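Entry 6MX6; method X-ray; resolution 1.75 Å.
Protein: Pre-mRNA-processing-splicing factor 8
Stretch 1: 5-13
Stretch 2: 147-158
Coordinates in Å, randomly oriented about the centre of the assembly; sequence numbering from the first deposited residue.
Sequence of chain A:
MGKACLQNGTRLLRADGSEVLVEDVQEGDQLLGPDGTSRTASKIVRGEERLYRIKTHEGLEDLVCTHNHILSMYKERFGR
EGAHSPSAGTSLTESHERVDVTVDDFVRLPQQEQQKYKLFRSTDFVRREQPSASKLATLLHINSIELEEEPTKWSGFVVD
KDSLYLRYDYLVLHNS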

# COMPACT_ATOMS: atom_id res chain seq x y z
N CYS A 5 -0.65 -1.53 -7.97
CA CYS A 5 -1.61 -2.61 -7.80
C CYS A 5 -1.07 -3.65 -6.80
O CYS A 5 0.13 -3.70 -6.57
CB CYS A 5 -1.88 -3.23 -9.15
SG CYS A 5 -1.76 -1.98 -10.44
N LEU A 6 -1.95 -4.49 -6.25
CA LEU A 6 -1.62 -5.30 -5.08
C LEU A 6 -1.80 -6.78 -5.35
O LEU A 6 -2.66 -7.19 -6.14
CB LEU A 6 -2.50 -4.91 -3.89
CG LEU A 6 -2.42 -3.45 -3.45
CD1 LEU A 6 -3.43 -3.22 -2.34
CD2 LEU A 6 -1.02 -3.13 -2.97
N GLN A 7 -1.01 -7.60 -4.66
CA GLN A 7 -1.14 -9.04 -4.82
C GLN A 7 -2.52 -9.50 -4.39
O GLN A 7 -3.06 -9.04 -3.37
CB GLN A 7 -0.09 -9.79 -4.00
CG GLN A 7 -0.11 -11.28 -4.27
CD GLN A 7 1.01 -12.00 -3.55
OE1 GLN A 7 1.10 -11.93 -2.33
NE2 GLN A 7 1.86 -12.70 -4.30
N ASN A 8 -3.11 -10.41 -5.17
CA ASN A 8 -4.37 -11.01 -4.77
C ASN A 8 -4.26 -11.63 -3.38
O ASN A 8 -3.25 -12.27 -3.04
CB ASN A 8 -4.80 -12.07 -5.78
CG ASN A 8 -5.39 -11.47 -7.04
OD1 ASN A 8 -5.32 -10.26 -7.27
ND2 ASN A 8 -5.99 -12.31 -7.88
N GLY A 9 -5.30 -11.45 -2.59
CA GLY A 9 -5.31 -11.90 -1.22
C GLY A 9 -4.95 -10.83 -0.22
O GLY A 9 -5.02 -11.09 0.99
N THR A 10 -4.59 -9.64 -0.69
CA THR A 10 -4.37 -8.52 0.21
C THR A 10 -5.71 -8.11 0.83
O THR A 10 -6.70 -7.93 0.12
CB THR A 10 -3.74 -7.34 -0.53
OG1 THR A 10 -2.48 -7.74 -1.12
CG2 THR A 10 -3.51 -6.19 0.42
N ARG A 11 -5.73 -7.98 2.16
CA ARG A 11 -6.97 -7.71 2.89
C ARG A 11 -7.11 -6.21 3.12
O ARG A 11 -6.24 -5.58 3.74
CB ARG A 11 -6.96 -8.46 4.23
CG ARG A 11 -6.86 -9.97 4.08
CD ARG A 11 -6.24 -10.63 5.31
NE ARG A 11 -7.00 -10.33 6.52
CZ ARG A 11 -6.64 -10.71 7.74
NH1 ARG A 11 -5.53 -11.41 7.92
NH2 ARG A 11 -7.40 -10.38 8.79
N LEU A 12 -8.20 -5.63 2.63
CA LEU A 12 -8.51 -4.22 2.76
C LEU A 12 -9.74 -4.03 3.64
O LEU A 12 -10.45 -4.99 3.95
CB LEU A 12 -8.76 -3.60 1.38
CG LEU A 12 -7.70 -3.96 0.34
CD1 LEU A 12 -8.06 -3.43 -1.04
CD2 LEU A 12 -6.34 -3.44 0.78
N LEU A 13 -10.01 -2.78 4.00
CA LEU A 13 -11.15 -2.42 4.84
C LEU A 13 -12.22 -1.74 4.00
O LEU A 13 -11.95 -0.74 3.33
CB LEU A 13 -10.72 -1.51 5.99
CG LEU A 13 -9.84 -2.15 7.06
CD1 LEU A 13 -9.43 -1.14 8.11
CD2 LEU A 13 -10.54 -3.34 7.68
N LEU A 147 12.40 -8.30 -5.44
CA LEU A 147 11.59 -8.82 -6.53
C LEU A 147 11.38 -10.31 -6.34
O LEU A 147 12.32 -11.05 -6.06
CB LEU A 147 12.28 -8.54 -7.87
CG LEU A 147 11.59 -9.07 -9.13
CD1 LEU A 147 10.36 -8.25 -9.46
CD2 LEU A 147 12.56 -9.06 -10.30
N GLU A 148 10.13 -10.76 -6.48
CA GLU A 148 9.83 -12.17 -6.36
C GLU A 148 10.21 -12.93 -7.62
O GLU A 148 10.21 -12.39 -8.72
CB GLU A 148 8.35 -12.38 -6.05
CG GLU A 148 7.97 -11.84 -4.71
CD GLU A 148 6.79 -12.57 -4.16
OE1 GLU A 148 5.80 -12.67 -4.90
OE2 GLU A 148 6.87 -13.05 -3.00
N GLU A 149 10.54 -14.21 -7.45
CA GLU A 149 11.13 -14.94 -8.56
C GLU A 149 10.10 -15.60 -9.47
O GLU A 149 10.48 -16.12 -10.52
CB GLU A 149 12.09 -16.01 -8.05
CG GLU A 149 11.41 -17.11 -7.28
CD GLU A 149 12.41 -18.12 -6.78
OE1 GLU A 149 13.16 -18.69 -7.61
OE2 GLU A 149 12.48 -18.30 -5.55
N GLU A 150 8.82 -15.59 -9.11
CA GLU A 150 7.78 -16.15 -9.97
C GLU A 150 6.59 -15.21 -10.00
O GLU A 150 6.31 -14.51 -9.01
CB GLU A 150 7.34 -17.54 -9.47
CG GLU A 150 8.39 -18.63 -9.64
CD GLU A 150 8.47 -19.22 -11.05
OE1 GLU A 150 7.97 -18.60 -12.03
OE2 GLU A 150 9.05 -20.31 -11.19
N PRO A 151 5.86 -15.17 -11.12
CA PRO A 151 4.72 -14.25 -11.24
C PRO A 151 3.55 -14.69 -10.38
O PRO A 151 3.32 -15.88 -10.16
CB PRO A 151 4.35 -14.32 -12.72
CG PRO A 151 5.42 -15.09 -13.39
CD PRO A 151 6.06 -15.96 -12.35
N THR A 152 2.78 -13.70 -9.92
CA THR A 152 1.56 -13.98 -9.18
C THR A 152 0.50 -12.97 -9.61
O THR A 152 0.80 -11.93 -10.20
CB THR A 152 1.76 -13.93 -7.65
OG1 THR A 152 2.18 -12.62 -7.26
CG2 THR A 152 2.82 -14.95 -7.20
N LYS A 153 -0.76 -13.30 -9.32
CA LYS A 153 -1.87 -12.48 -9.75
C LYS A 153 -2.01 -11.26 -8.86
O LYS A 153 -1.83 -11.33 -7.64
CB LYS A 153 -3.17 -13.28 -9.74
CG LYS A 153 -3.21 -14.37 -10.78
CD LYS A 153 -4.51 -15.17 -10.70
CE LYS A 153 -4.55 -16.24 -11.78
NZ LYS A 153 -5.92 -16.80 -11.98
N TRP A 154 -2.36 -10.14 -9.48
CA TRP A 154 -2.58 -8.88 -8.79
C TRP A 154 -3.87 -8.25 -9.30
O TRP A 154 -4.34 -8.54 -10.40
CB TRP A 154 -1.41 -7.90 -9.00
CG TRP A 154 -1.10 -7.60 -10.45
CD1 TRP A 154 -0.16 -8.20 -11.23
CD2 TRP A 154 -1.74 -6.62 -11.30
NE1 TRP A 154 -0.15 -7.65 -12.49
CE2 TRP A 154 -1.11 -6.68 -12.56
CE3 TRP A 154 -2.78 -5.70 -11.11
CZ2 TRP A 154 -1.49 -5.86 -13.62
CZ3 TRP A 154 -3.15 -4.88 -12.16
CH2 TRP A 154 -2.51 -4.97 -13.40
N SER A 155 -4.39 -7.34 -8.47
CA SER A 155 -5.58 -6.56 -8.78
C SER A 155 -5.32 -5.11 -8.40
O SER A 155 -4.66 -4.82 -7.39
CB SER A 155 -6.81 -7.10 -8.04
OG SER A 155 -7.03 -8.47 -8.36
N GLY A 156 -5.83 -4.20 -9.23
CA GLY A 156 -5.67 -2.78 -8.99
C GLY A 156 -6.97 -2.04 -9.26
O GLY A 156 -7.90 -2.58 -9.87
N PHE A 157 -7.02 -0.81 -8.79
CA PHE A 157 -8.15 0.08 -9.02
C PHE A 157 -7.71 1.48 -8.64
O PHE A 157 -6.66 1.68 -8.02
CB PHE A 157 -9.40 -0.34 -8.23
CG PHE A 157 -9.14 -0.69 -6.79
CD1 PHE A 157 -8.80 0.29 -5.87
CD2 PHE A 157 -9.27 -1.99 -6.34
CE1 PHE A 157 -8.57 -0.02 -4.54
CE2 PHE A 157 -9.04 -2.32 -5.01
CZ PHE A 157 -8.69 -1.33 -4.11
N VAL A 158 -8.50 2.46 -9.03
CA VAL A 158 -8.28 3.83 -8.58
C VAL A 158 -9.26 4.12 -7.46
O VAL A 158 -10.32 3.49 -7.35
CB VAL A 158 -8.41 4.87 -9.72
CG1 VAL A 158 -7.13 4.93 -10.53
CG2 VAL A 158 -9.59 4.55 -10.59
O HOH W 1 -5.51 -11.19 -10.90

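The most unusual feature is the way Asn8, just past the end of the short strand, extends the antiparallel pairing. Its backbone and side chain both engage the other stretch. Asn8 N donates to Lys153 O at 2.9 Å, nearly in line with the N-H bond. Its side chain reaches back toward the Leu6 pair, where Asn8 OD1 accepts from Ser155 OG at 2.7 Å. Asn8 ND2 also makes a weak 3.3 Å bond to a water, which in turn donates to Trp154 O at 2.9 Å.

The pairing itself is centred on Leu6 and Ser155. Leu6 N donates to Ser155 O at 3.0 Å, and Ser155 N donates to Leu6 O at 2.9 Å. This closes the two-bond ring of a hydrogen-bonded antiparallel pair. The side chains of Leu6 and Ser155 lie on the same face of the sheet. Gln7 and Trp154 form the next pair, of the non-hydrogen-bonded kind. Gln7 CA and Trp154 CA are 4.2 Å apart, and the two side chains diverge.

Gln7 starts away from the other stretch, but its extended side chain brings the amide back. Gln7 NE2 donates to Thr152 OG1 at 3.0 Å.

A type II turn from Gln7 to Thr10 follows. Thr10 N and Thr10 OG1 both donate to Gln7 O, at 3.1 and 2.7 Å. Gly9 has phi 97°, where a CB would be jammed against the preceding carbonyl oxygen.

Cys5 packs on Trp154, with Cys5 CB 3.3 Å from Trp154 CE3. Cys5 SG lies 4.3 Å from the centroid of the Trp154 six-membered ring, in an oblique approach. Gly156 leaves room here: an ideal CB on it would sit 2.9 Å from Cys5 SG, a clash.

Beyond the turn, Leu12 returns to the contact. Leu12 CD1 meets the edge of the Phe157 ring, 3.8 Å from Phe157 CZ.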